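Local structure of superoxide dismutase (Clostridium difficile, 3TJT) at residues Asp108-Ser113 with Gly142-Met147; Asp40-Ala45 with Thr73-Asn78; Glu47-Leu52 with Ser66-Ile71; Trp133-Ala138 with Met147-Gln152. The protein probably destroys superoxide radicals, converting them to hydrogen peroxide and oxygen at an iron(III)-binding site of the iron/manganese superoxide dismutase family. All blocks are in the same frame, centred on the assembly; numbering follows the deposited sequence.

Contact 1 of 4, residues Asp108-Ser113 with Gly142-Met147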
loop_
_atom_site.group_PDB
_atom_site.type_symbol
_atom_site.label_atom_id
_atom_site.label_comp_id
_atom_site.label_asym_id
_atom_site.label_seq_id
_atom_site.Cartn_x
_atom_site.Cartn_y
_atom_site.Cartn_z
ATOM N N ASP A 108 -10.979 -18.018 23.538
ATOM C CA ASP A 108 -12.313 -18.579 23.690
ATOM C C ASP A 108 -13.232 -17.588 24.400
ATOM O O ASP A 108 -14.383 -17.417 24.009
ATOM C CB ASP A 108 -12.267 -19.900 24.462
ATOM C CG ASP A 108 -11.766 -21.052 23.615
ATOM O OD1 ASP A 108 -11.595 -20.866 22.389
ATOM O OD2 ASP A 108 -11.552 -22.150 24.175
ATOM N N ARG A 109 -12.713 -16.934 25.434
ATOM C CA ARG A 109 -13.496 -15.966 26.201
ATOM C C ARG A 109 -13.961 -14.799 25.328
ATOM O O ARG A 109 -15.130 -14.413 25.351
ATOM C CB ARG A 109 -12.670 -15.435 27.372
ATOM C CG ARG A 109 -13.425 -14.498 28.315
ATOM C CD ARG A 109 -12.461 -13.833 29.281
ATOM N NE ARG A 109 -11.542 -12.940 28.576
ATOM C CZ ARG A 109 -10.304 -12.672 28.975
ATOM N NH1 ARG A 109 -9.830 -13.229 30.082
ATOM N NH2 ARG A 109 -9.539 -11.848 28.265
ATOM N N ASP A 110 -13.042 -14.244 24.546
ATOM C CA ASP A 110 -13.317 -12.992 23.846
ATOM C C ASP A 110 -13.883 -13.147 22.439
ATOM O O ASP A 110 -14.496 -12.217 21.915
ATOM C CB ASP A 110 -12.066 -12.114 23.847
ATOM C CG ASP A 110 -11.643 -11.728 25.247
ATOM O OD1 ASP A 110 -12.507 -11.789 26.154
ATOM O OD2 ASP A 110 -10.465 -11.373 25.453
ATOM N N PHE A 111 -13.690 -14.313 21.826
ATOM C CA PHE A 111 -14.204 -14.546 20.478
ATOM C C PHE A 111 -15.196 -15.705 20.405
ATOM O O PHE A 111 -15.823 -15.926 19.367
ATOM C CB PHE A 111 -13.054 -14.774 19.486
ATOM C CG PHE A 111 -12.104 -13.614 19.389
ATOM C CD1 PHE A 111 -12.377 -12.548 18.545
ATOM C CD2 PHE A 111 -10.950 -13.583 20.151
ATOM C CE1 PHE A 111 -11.511 -11.473 18.460
ATOM C CE2 PHE A 111 -10.073 -12.509 20.072
ATOM C CZ PHE A 111 -10.355 -11.454 19.225
ATOM N N GLY A 112 -15.339 -16.442 21.503
ATOM C CA GLY A 112 -16.246 -17.580 21.531
ATOM C C GLY A 112 -15.545 -18.898 21.247
ATOM O O GLY A 112 -15.773 -19.903 21.931
ATOM N N SER A 113 -14.690 -18.901 20.230
ATOM C CA SER A 113 -13.912 -20.087 19.888
ATOM C C SER A 113 -12.731 -19.682 19.025
ATOM O O SER A 113 -12.689 -18.560 18.511
ATOM C CB SER A 113 -14.770 -21.093 19.122
ATOM O OG SER A 113 -15.051 -20.617 17.818
ATOM N N GLY A 142 -5.876 -7.339 29.463
ATOM C CA GLY A 142 -5.851 -8.638 28.810
ATOM C C GLY A 142 -7.040 -8.968 27.925
ATOM O O GLY A 142 -7.170 -10.098 27.452
ATOM N N LYS A 143 -7.912 -7.992 27.698
ATOM C CA LYS A 143 -9.055 -8.184 26.814
ATOM C C LYS A 143 -8.567 -8.185 25.362
ATOM O O LYS A 143 -7.840 -7.283 24.965
ATOM C CB LYS A 143 -10.069 -7.054 27.021
ATOM C CG LYS A 143 -11.329 -7.172 26.188
ATOM C CD LYS A 143 -12.178 -8.343 26.647
ATOM C CE LYS A 143 -13.503 -8.407 25.902
ATOM N NZ LYS A 143 -14.263 -9.648 26.240
ATOM N N LEU A 144 -8.969 -9.187 24.583
ATOM C CA LEU A 144 -8.508 -9.302 23.192
ATOM C C LEU A 144 -9.489 -8.716 22.181
ATOM O O LEU A 144 -10.701 -8.784 22.366
ATOM C CB LEU A 144 -8.242 -10.768 22.832
ATOM C CG LEU A 144 -7.177 -11.508 23.641
ATOM C CD1 LEU A 144 -7.149 -13.002 23.260
ATOM C CD2 LEU A 144 -5.807 -10.868 23.460
ATOM N N SER A 145 -8.950 -8.161 21.097
ATOM C CA SER A 145 -9.755 -7.701 19.981
ATOM C C SER A 145 -8.912 -7.774 18.712
ATOM O O SER A 145 -7.699 -7.937 18.778
ATOM C CB SER A 145 -10.227 -6.259 20.205
ATOM O OG SER A 145 -9.127 -5.373 20.330
ATOM N N ILE A 146 -9.564 -7.667 17.563
ATOM C CA ILE A 146 -8.850 -7.596 16.291
ATOM C C ILE A 146 -8.978 -6.186 15.712
ATOM O O ILE A 146 -10.064 -5.605 15.728
ATOM C CB ILE A 146 -9.393 -8.633 15.302
ATOM C CG1 ILE A 146 -9.018 -10.039 15.785
ATOM C CG2 ILE A 146 -8.834 -8.381 13.901
ATOM C CD1 ILE A 146 -9.807 -11.141 15.133
ATOM N N MET A 147 -7.868 -5.624 15.245
ATOM C CA MET A 147 -7.893 -4.300 14.622
ATOM C C MET A 147 -6.890 -4.265 13.482
ATOM O O MET A 147 -6.010 -5.120 13.388
ATOM C CB MET A 147 -7.508 -3.216 15.632
ATOM C CG MET A 147 -5.999 -3.224 15.946
ATOM S SD MET A 147 -5.449 -1.841 16.938
ATOM C CE MET A 147 -5.625 -0.482 15.781
HETATM O O HOH W 1 -15.013 -9.590 23.238
#
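A salt-bridge network of Arg109, Asp110 and Lys143 joins the last turn of helix 101-111 to the start of edge strand 144-150, with Asp110 at its centre. Each carboxylate oxygen of Asp110 takes two donors, one from either face of the group. On Asp110 OD1 these are Arg109 NE and, across the contact, Lys143 NZ, the latter at 2.8 Å and 63° out of the carboxylate plane. Asp110 OD2 accepts the backbone N of Leu144 at 2.8 Å in a nearly straight bond (167°), while Arg109 NH2 reaches it from the other face on the syn side. The Arg109 guanidinium thus grips its neighbour side-on, NE and NH2 each taking one oxygen; the bend in its chain at chi3 (66°) turns it back toward Asp110. The same Arg109 NH2 makes a weak bond to Gly142 O, 3.1 Å away near the guanidinium plane. Lys143 NZ also donates to a water that in turn donates to Asp110 O, a second link to the helix end. Two cations sharing one carboxylate would be expected to keep Asp110 ionised.

Next along the strand, Phe111 lies against it: Phe111 CE2 meets Leu144 CB at 3.7 Å, and CE1 meets Ile146 CD1 at 3.8 Å. Phe117 of helix 114-127 packs edge-to-face on the same ring, and Gly112, just past the helix, has positive phi. This is a helix end packed on the sheet of the C-terminal alpha/beta domain of iron/manganese superoxide dismutases, a salt-bridge network beside an aromatic ring.

Contact 2 of 4, residues Asp40-Ala45 with Thr73-Asn78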
loop_
_atom_site.group_PDB
_atom_site.type_symbol
_atom_site.label_atom_id
_atom_site.label_comp_id
_atom_site.label_asym_id
_atom_site.label_seq_id
_atom_site.Cartn_x
_atom_site.Cartn_y
_atom_site.Cartn_z
ATOM N N ASP A 40 17.515 1.706 8.530
ATOM C CA ASP A 40 18.491 2.677 8.036
ATOM C C ASP A 40 17.915 4.097 8.033
ATOM O O ASP A 40 18.593 5.055 8.416
ATOM C CB ASP A 40 18.961 2.322 6.618
ATOM C CG ASP A 40 19.814 1.053 6.566
ATOM O OD1 ASP A 40 20.251 0.566 7.627
ATOM O OD2 ASP A 40 20.047 0.546 5.443
ATOM N N LYS A 41 16.665 4.236 7.597
ATOM C CA LYS A 41 16.054 5.561 7.505
ATOM C C LYS A 41 15.789 6.138 8.896
ATOM O O LYS A 41 15.962 7.343 9.130
ATOM C CB LYS A 41 14.768 5.517 6.674
ATOM C CG LYS A 41 15.014 5.276 5.187
ATOM C CD LYS A 41 13.703 5.024 4.450
ATOM C CE LYS A 41 13.935 4.791 2.970
ATOM N NZ LYS A 41 14.520 6.007 2.341
ATOM N N LEU A 42 15.368 5.277 9.815
ATOM C CA LEU A 42 15.193 5.694 11.210
ATOM C C LEU A 42 16.507 6.216 11.786
ATOM O O LEU A 42 16.562 7.317 12.345
ATOM C CB LEU A 42 14.665 4.535 12.068
ATOM C CG LEU A 42 14.498 4.862 13.557
ATOM C CD1 LEU A 42 13.510 6.010 13.759
ATOM C CD2 LEU A 42 14.060 3.631 14.333
ATOM N N ASN A 43 17.569 5.432 11.654
ATOM C CA ASN A 43 18.868 5.859 12.172
ATOM C C ASN A 43 19.309 7.187 11.573
ATOM O O ASN A 43 19.845 8.041 12.273
ATOM C CB ASN A 43 19.942 4.790 11.941
ATOM C CG ASN A 43 19.793 3.603 12.872
ATOM O OD1 ASN A 43 20.110 2.465 12.504
ATOM N ND2 ASN A 43 19.310 3.856 14.083
ATOM N N ALA A 44 19.070 7.359 10.275
ATOM C CA ALA A 44 19.442 8.597 9.590
ATOM C C ALA A 44 18.717 9.808 10.178
ATOM O O ALA A 44 19.321 10.860 10.399
ATOM C CB ALA A 44 19.156 8.481 8.089
ATOM N N ALA A 45 17.421 9.648 10.428
ATOM C CA ALA A 45 16.586 10.725 10.962
ATOM C C ALA A 45 16.978 11.131 12.379
ATOM O O ALA A 45 16.774 12.276 12.783
ATOM C CB ALA A 45 15.119 10.319 10.925
ATOM N N THR A 73 6.917 12.512 11.647
ATOM C CA THR A 73 6.368 11.647 10.608
ATOM C C THR A 73 7.366 10.578 10.177
ATOM O O THR A 73 7.005 9.412 10.017
ATOM C CB THR A 73 5.900 12.469 9.388
ATOM O OG1 THR A 73 4.775 13.264 9.774
ATOM C CG2 THR A 73 5.484 11.555 8.248
ATOM N N THR A 74 8.622 10.959 10.002
ATOM C CA THR A 74 9.615 9.989 9.558
ATOM C C THR A 74 9.823 8.925 10.632
ATOM O O THR A 74 10.039 7.758 10.316
ATOM C CB THR A 74 10.960 10.643 9.160
ATOM O OG1 THR A 74 11.860 9.634 8.684
ATOM C CG2 THR A 74 11.586 11.342 10.336
ATOM N N VAL A 75 9.736 9.315 11.901
ATOM C CA VAL A 75 9.830 8.317 12.966
ATOM C C VAL A 75 8.601 7.408 12.996
ATOM O O VAL A 75 8.729 6.197 13.150
ATOM C CB VAL A 75 10.093 8.949 14.346
ATOM C CG1 VAL A 75 10.012 7.880 15.436
ATOM C CG2 VAL A 75 11.464 9.626 14.361
ATOM N N ARG A 76 7.412 7.981 12.836
ATOM C CA ARG A 76 6.194 7.182 12.769
ATOM C C ARG A 76 6.343 6.091 11.705
ATOM O O ARG A 76 6.092 4.911 11.949
ATOM C CB ARG A 76 5.007 8.087 12.423
ATOM C CG ARG A 76 3.708 7.373 12.114
ATOM C CD ARG A 76 2.649 8.435 11.761
ATOM N NE ARG A 76 1.344 7.873 11.432
ATOM C CZ ARG A 76 0.267 8.618 11.190
ATOM N NH1 ARG A 76 0.353 9.944 11.249
ATOM N NH2 ARG A 76 -0.895 8.047 10.898
ATOM N N ASN A 77 6.778 6.485 10.519
ATOM C CA ASN A 77 6.863 5.521 9.423
ATOM C C ASN A 77 7.985 4.501 9.589
ATOM O O ASN A 77 7.786 3.313 9.334
ATOM C CB ASN A 77 7.019 6.248 8.088
ATOM C CG ASN A 77 5.778 7.028 7.708
ATOM O OD1 ASN A 77 4.675 6.727 8.172
ATOM N ND2 ASN A 77 5.950 8.035 6.843
ATOM N N ASN A 78 9.155 4.957 10.021
ATOM C CA ASN A 78 10.330 4.092 10.008
ATOM C C ASN A 78 10.540 3.321 11.311
ATOM O O ASN A 78 10.920 2.155 11.280
ATOM C CB ASN A 78 11.563 4.882 9.577
ATOM C CG ASN A 78 11.450 5.362 8.136
ATOM O OD1 ASN A 78 11.273 6.558 7.861
ATOM N ND2 ASN A 78 11.501 4.422 7.215
#
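Apolar packing joins Leu42 and Ala45 of helix 24-46 to Val75, Thr74 and Asn78 of helix 72-90. The two short segments run antiparallel, their N-to-C directions 154° apart and their axes 9.1 Å from each other at closest approach. Ala45 CB touches the methyl of Thr74, CB to CG2 3.7 Å. That methyl faces helix 24-46 because Thr74 OG1 stands anti to the backbone N (chi1 -178°), which puts CG2 between the N and the carbonyl carbon. Leu42 crosses Val75 obliquely, its CD1 4.2 Å from Val75 CG2, and Leu57 and Leu60 of helix 57-62 continue this buried patch. The backbones come nearest at Leu42 and Asn78, where Asn78 CB lies 3.8 Å from Leu42 N.

Contacts between a polar group and aliphatic carbon make up the rest. The amide of Asn78 lies against the stem of Lys41, Asn78 CG being 3.6 Å from Lys41 CB. The stem follows the amide as far as CD; only the end of the Lys41 chain, bent at its last torsion, leads away from helix 72-90 with the ammonium group. Asn78 also packs on Tyr38, one turn earlier on helix 24-46. The side chain of Asn78 is about 12 Å from the bound iron(III) ion.

With methyl, methylene and amide groups at the interface, and no salt bridge between the two segments, these arms of the alpha-hairpin domain are held here chiefly by close van der Waals packing.

Contact 3 of 4, residues Glu47-Leu52 with Ser66-Ile71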
loop_
_atom_site.group_PDB
_atom_site.type_symbol
_atom_site.label_atom_id
_atom_site.label_comp_id
_atom_site.label_asym_id
_atom_site.label_seq_id
_atom_site.Cartn_x
_atom_site.Cartn_y
_atom_site.Cartn_z
ATOM N N GLU A 47 20.060 11.134 13.648
ATOM C CA GLU A 47 21.406 11.687 13.737
ATOM C C GLU A 47 21.378 13.101 14.315
ATOM O O GLU A 47 22.295 13.515 15.017
ATOM C CB GLU A 47 22.092 11.681 12.366
ATOM C CG GLU A 47 22.438 10.286 11.874
ATOM C CD GLU A 47 23.007 10.278 10.463
ATOM O OE1 GLU A 47 23.384 11.357 9.955
ATOM O OE2 GLU A 47 23.073 9.185 9.861
ATOM N N LYS A 48 20.302 13.820 14.025
ATOM C CA LYS A 48 20.111 15.195 14.483
ATOM C C LYS A 48 19.786 15.258 15.977
ATOM O O LYS A 48 20.017 16.277 16.637
ATOM C CB LYS A 48 18.969 15.821 13.680
ATOM C CG LYS A 48 18.669 17.270 14.009
ATOM C CD LYS A 48 17.575 17.805 13.099
ATOM C CE LYS A 48 17.310 19.273 13.370
ATOM N NZ LYS A 48 16.290 19.812 12.437
ATOM N N TYR A 49 19.242 14.164 16.503
ATOM C CA TYR A 49 18.828 14.093 17.904
ATOM C C TYR A 49 19.322 12.792 18.529
ATOM O O TYR A 49 18.522 11.906 18.844
ATOM C CB TYR A 49 17.301 14.118 18.002
ATOM C CG TYR A 49 16.602 15.326 17.408
ATOM C CD1 TYR A 49 16.600 16.550 18.073
ATOM C CD2 TYR A 49 15.898 15.232 16.211
ATOM C CE1 TYR A 49 15.937 17.648 17.548
ATOM C CE2 TYR A 49 15.231 16.331 15.679
ATOM C CZ TYR A 49 15.259 17.534 16.355
ATOM O OH TYR A 49 14.601 18.628 15.842
ATOM N N PRO A 50 20.643 12.662 18.703
ATOM C CA PRO A 50 21.215 11.357 19.063
ATOM C C PRO A 50 20.738 10.803 20.405
ATOM O O PRO A 50 20.864 9.600 20.630
ATOM C CB PRO A 50 22.729 11.621 19.092
ATOM C CG PRO A 50 22.869 13.116 19.161
ATOM C CD PRO A 50 21.679 13.675 18.448
ATOM N N GLU A 51 20.195 11.639 21.286
ATOM C CA GLU A 51 19.663 11.101 22.536
ATOM C C GLU A 51 18.502 10.135 22.278
ATOM O O GLU A 51 18.202 9.281 23.108
ATOM C CB GLU A 51 19.234 12.212 23.495
ATOM C CG GLU A 51 18.068 13.045 23.008
ATOM C CD GLU A 51 17.963 14.361 23.769
ATOM O OE1 GLU A 51 17.483 14.344 24.924
ATOM O OE2 GLU A 51 18.379 15.404 23.219
ATOM N N LEU A 52 17.847 10.269 21.131
ATOM C CA LEU A 52 16.713 9.399 20.820
ATOM C C LEU A 52 17.133 7.959 20.519
ATOM O O LEU A 52 16.299 7.048 20.525
ATOM C CB LEU A 52 15.879 9.980 19.671
ATOM C CG LEU A 52 15.167 11.297 20.003
ATOM C CD1 LEU A 52 14.436 11.812 18.766
ATOM C CD2 LEU A 52 14.182 11.118 21.180
ATOM N N SER A 66 4.805 13.879 20.637
ATOM C CA SER A 66 5.640 14.776 21.444
ATOM C C SER A 66 7.110 14.829 21.005
ATOM O O SER A 66 7.916 15.555 21.590
ATOM C CB SER A 66 5.523 14.452 22.943
ATOM O OG SER A 66 5.964 13.135 23.233
ATOM N N LEU A 67 7.467 14.061 19.978
ATOM C CA LEU A 67 8.798 14.148 19.408
ATOM C C LEU A 67 8.957 15.510 18.745
ATOM O O LEU A 67 7.962 16.173 18.457
ATOM C CB LEU A 67 8.993 13.059 18.346
ATOM C CG LEU A 67 9.023 11.617 18.845
ATOM C CD1 LEU A 67 9.002 10.664 17.654
ATOM C CD2 LEU A 67 10.260 11.394 19.694
ATOM N N PRO A 68 10.203 15.926 18.495
ATOM C CA PRO A 68 10.400 17.174 17.745
ATOM C C PRO A 68 9.643 17.137 16.410
ATOM O O PRO A 68 9.638 16.116 15.719
ATOM C CB PRO A 68 11.909 17.213 17.523
ATOM C CG PRO A 68 12.471 16.431 18.671
ATOM C CD PRO A 68 11.477 15.337 18.943
ATOM N N LYS A 69 9.001 18.250 16.068
ATOM C CA LYS A 69 8.080 18.304 14.936
ATOM C C LYS A 69 8.699 17.835 13.625
ATOM O O LYS A 69 8.017 17.226 12.800
ATOM C CB LYS A 69 7.539 19.730 14.755
ATOM C CG LYS A 69 6.684 20.222 15.920
ATOM C CD LYS A 69 5.429 19.377 16.059
ATOM C CE LYS A 69 4.631 19.738 17.304
ATOM N NZ LYS A 69 3.637 18.673 17.632
ATOM N N ASP A 70 9.983 18.113 13.431
ATOM C CA ASP A 70 10.596 17.888 12.124
ATOM C C ASP A 70 10.859 16.410 11.811
ATOM O O ASP A 70 11.077 16.051 10.656
ATOM C CB ASP A 70 11.885 18.705 11.966
ATOM C CG ASP A 70 12.972 18.285 12.939
ATOM O OD1 ASP A 70 12.691 18.190 14.154
ATOM O OD2 ASP A 70 14.117 18.073 12.493
ATOM N N ILE A 71 10.820 15.553 12.826
ATOM C CA ILE A 71 11.043 14.128 12.594
ATOM C C ILE A 71 9.848 13.241 12.948
ATOM O O ILE A 71 9.918 12.025 12.796
ATOM C CB ILE A 71 12.268 13.605 13.369
ATOM C CG1 ILE A 71 12.052 13.772 14.880
ATOM C CG2 ILE A 71 13.530 14.294 12.890
ATOM C CD1 ILE A 71 13.071 13.013 15.756
#
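Asp70 OD1 accepts the phenol of Tyr49 in the shortest polar bond of the contact, Tyr49 OH to Asp70 OD1 2.6 Å. The donor arrives on the syn side of the carboxylate, 25° out of its plane, and the two side chains meet tip to tip with ring and carboxylate planes 68° apart. The other oxygen, Asp70 OD2, takes the ammonium of Lys48 in a salt bridge, NZ to OD2 2.8 Å, from well above the carboxylate plane. Lys48 reaches this far because its chain is fully extended. Two successive residues of one loop thus grip both oxygens of a single carboxylate, which would probably help keep it ionised.

The Tyr49 ring is sandwiched. Pro68 CG sits over one face in a CH-pi contact, 3.9 Å from the centroid of the Tyr49 ring and 16° off the normal, while the aliphatic stem of Lys48 lies over the opposite face, offset from the centre. Ile71 CD1 approaches the ring obliquely, 3.6 Å from Tyr49 CD2. Ile71 CD1 also meets Leu52 CD1 at 3.5 Å, tip to tip, and Leu52 CD2 touches Leu67 CD2 at 4.2 Å, so the contact passes from the charged Asp70 cluster to buried aliphatic side chains.

Both segments are connecting loops of the alpha-hairpin domain: 47-52 leaves helix 24-46 and leads to helix 57-62, and 66-71 runs from that short helix into helix 72-90. Leu46, at the end of helix 24-46, packs on both Leu52 and Ile71.

Contact 4 of 4, residues Trp133-Ala138 with Met147-Gln152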
loop_
_atom_site.group_PDB
_atom_site.type_symbol
_atom_site.label_atom_id
_atom_site.label_comp_id
_atom_site.label_asym_id
_atom_site.label_seq_id
_atom_site.Cartn_x
_atom_site.Cartn_y
_atom_site.Cartn_z
ATOM N N TRP A 133 -1.676 -3.676 8.088
ATOM C CA TRP A 133 -1.467 -4.825 8.976
ATOM C C TRP A 133 -2.783 -5.209 9.633
ATOM O O TRP A 133 -3.629 -4.350 9.890
ATOM C CB TRP A 133 -0.482 -4.448 10.091
ATOM C CG TRP A 133 0.904 -4.195 9.626
ATOM C CD1 TRP A 133 1.370 -3.073 9.003
ATOM C CD2 TRP A 133 2.023 -5.080 9.749
ATOM N NE1 TRP A 133 2.704 -3.209 8.721
ATOM C CE2 TRP A 133 3.131 -4.432 9.169
ATOM C CE3 TRP A 133 2.195 -6.352 10.303
ATOM C CZ2 TRP A 133 4.399 -5.012 9.118
ATOM C CZ3 TRP A 133 3.462 -6.933 10.254
ATOM C CH2 TRP A 133 4.543 -6.263 9.666
ATOM N N ALA A 134 -2.962 -6.498 9.918
ATOM C CA ALA A 134 -4.061 -6.937 10.777
ATOM C C ALA A 134 -3.466 -7.451 12.080
ATOM O O ALA A 134 -2.443 -8.129 12.064
ATOM C CB ALA A 134 -4.882 -8.029 10.110
ATOM N N TRP A 135 -4.111 -7.134 13.201
ATOM C CA TRP A 135 -3.541 -7.433 14.515
ATOM C C TRP A 135 -4.538 -8.113 15.447
ATOM O O TRP A 135 -5.729 -7.793 15.440
ATOM C CB TRP A 135 -3.093 -6.137 15.218
ATOM C CG TRP A 135 -2.150 -5.247 14.447
ATOM C CD1 TRP A 135 -2.486 -4.164 13.676
ATOM C CD2 TRP A 135 -0.730 -5.361 14.386
ATOM N NE1 TRP A 135 -1.352 -3.591 13.147
ATOM C CE2 TRP A 135 -0.260 -4.311 13.561
ATOM C CE3 TRP A 135 0.199 -6.246 14.954
ATOM C CZ2 TRP A 135 1.086 -4.132 13.282
ATOM C CZ3 TRP A 135 1.542 -6.061 14.680
ATOM C CH2 TRP A 135 1.977 -5.013 13.845
ATOM N N LEU A 136 -4.039 -9.047 16.257
ATOM C CA LEU A 136 -4.737 -9.445 17.480
ATOM C C LEU A 136 -4.066 -8.646 18.580
ATOM O O LEU A 136 -2.845 -8.723 18.761
ATOM C CB LEU A 136 -4.587 -10.948 17.744
ATOM C CG LEU A 136 -5.091 -11.453 19.102
ATOM C CD1 LEU A 136 -6.602 -11.302 19.189
ATOM C CD2 LEU A 136 -4.675 -12.902 19.325
ATOM N N VAL A 137 -4.846 -7.849 19.307
ATOM C CA VAL A 137 -4.268 -6.972 20.313
ATOM C C VAL A 137 -4.944 -7.175 21.667
ATOM O O VAL A 137 -6.049 -7.699 21.741
ATOM C CB VAL A 137 -4.386 -5.484 19.923
ATOM C CG1 VAL A 137 -3.608 -5.192 18.632
ATOM C CG2 VAL A 137 -5.850 -5.080 19.794
ATOM N N ALA A 138 -4.255 -6.759 22.723
ATOM C CA ALA A 138 -4.816 -6.826 24.071
ATOM C C ALA A 138 -4.743 -5.463 24.744
ATOM O O ALA A 138 -3.762 -4.725 24.584
ATOM C CB ALA A 138 -4.070 -7.848 24.903
ATOM N N MET A 147 -7.868 -5.624 15.245
ATOM C CA MET A 147 -7.893 -4.300 14.622
ATOM C C MET A 147 -6.890 -4.265 13.482
ATOM O O MET A 147 -6.010 -5.120 13.388
ATOM C CB MET A 147 -7.508 -3.216 15.632
ATOM C CG MET A 147 -5.999 -3.224 15.946
ATOM S SD MET A 147 -5.449 -1.841 16.938
ATOM C CE MET A 147 -5.625 -0.482 15.781
ATOM N N THR A 148 -7.012 -3.268 12.616
ATOM C CA THR A 148 -6.019 -3.084 11.562
ATOM C C THR A 148 -5.352 -1.717 11.680
ATOM O O THR A 148 -5.881 -0.802 12.324
ATOM C CB THR A 148 -6.645 -3.236 10.161
ATOM O OG1 THR A 148 -7.592 -2.181 9.944
ATOM C CG2 THR A 148 -7.351 -4.570 10.045
ATOM N N THR A 149 -4.173 -1.590 11.086
ATOM C CA THR A 149 -3.502 -0.300 10.975
ATOM C C THR A 149 -3.057 -0.088 9.532
ATOM O O THR A 149 -2.738 -1.053 8.823
ATOM C CB THR A 149 -2.255 -0.189 11.878
ATOM O OG1 THR A 149 -1.331 -1.243 11.557
ATOM C CG2 THR A 149 -2.631 -0.250 13.374
ATOM N N PRO A 150 -3.035 1.175 9.085
ATOM C CA PRO A 150 -2.538 1.463 7.733
ATOM C C PRO A 150 -1.032 1.639 7.700
ATOM O O PRO A 150 -0.433 2.058 8.689
ATOM C CB PRO A 150 -3.192 2.810 7.412
ATOM C CG PRO A 150 -3.276 3.490 8.767
ATOM C CD PRO A 150 -3.555 2.383 9.763
ATOM N N ASN A 151 -0.424 1.346 6.551
ATOM C CA ASN A 151 0.987 1.628 6.346
ATOM C C ASN A 151 1.855 0.985 7.430
ATOM O O ASN A 151 1.775 -0.223 7.597
ATOM C CB ASN A 151 1.201 3.134 6.174
ATOM C CG ASN A 151 0.348 3.684 5.048
ATOM O OD1 ASN A 151 0.202 3.027 4.015
ATOM N ND2 ASN A 151 -0.254 4.862 5.250
ATOM N N GLN A 152 2.674 1.749 8.149
ATOM C CA GLN A 152 3.422 1.140 9.265
ATOM C C GLN A 152 2.965 1.651 10.624
ATOM O O GLN A 152 3.721 1.606 11.599
ATOM C CB GLN A 152 4.935 1.326 9.132
ATOM C CG GLN A 152 5.543 0.735 7.843
ATOM C CD GLN A 152 5.415 -0.781 7.734
ATOM O OE1 GLN A 152 5.119 -1.475 8.731
ATOM N NE2 GLN A 152 5.636 -1.306 6.544
#
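Trp133 and Trp135 both set CG anti to the carbonyl carbon (chi1 -67° and -54°), which carries their indoles over the same face of the beta hairpin 132-138/144-150, toward the neighbouring strand. Thr149, on that face too, holds OG1 between its N and carbonyl carbon (chi1 57°). There Thr149 OG1 accepts Trp135 NE1 at 2.8 Å, in the indole plane, while bonding to Asp153 O. Trp133 NE1 reaches Gln152 OE1 at 3.0 Å, a less straight bond whose donor stands above the amide plane. Gln152 is held further by Tyr38 OH at NE2 and Asn84 ND2 at OE1. The indoles also meet each other, Trp135 CH2 lying 3.6 Å above the Trp133 ring, toward its rim.

The strands themselves pair antiparallel. Trp133 with Thr149 and Trp135 with Met147 are hydrogen-bonded pairs, while Ala134 and Thr148 form the non-hydrogen-bonded pair between, their side chains on the other face. Met147 CG adds an apolar contact with Val137 CG1 at 4.1 Å.

Trp133 borders the metal site: its side chain is about 5 Å from the iron, and its ring meets the ligand His85 edge-to-face. Gln152 forms a second-shell polar chain with Tyr38, as in other enzymes of this family. At the turn after the strand, Asn151 O lies in the plane of the Trp133 indole, 3.2 Å from Trp133 CD1.

From the N terminus, helix 24-46 enters contact 2, which closes only when helix 72-90 returns alongside it. Contact 3 is nested within that loop, joining the linkers before and after the short helix 57-62, and the two touch through Val75 and Leu67. Both belong to the alpha-hairpin domain. Contacts 1 and 4 follow in the C-terminal domain, where their segments alternate along the chain. Contact 4 closes the hairpin of the sheet, contact 1 fastens helix 101-111 to the same edge strand, and they share Met147. Contact 2 meets contact 4 where Asn77 O packs on Gln152 CB, bringing the two domains together near the iron site.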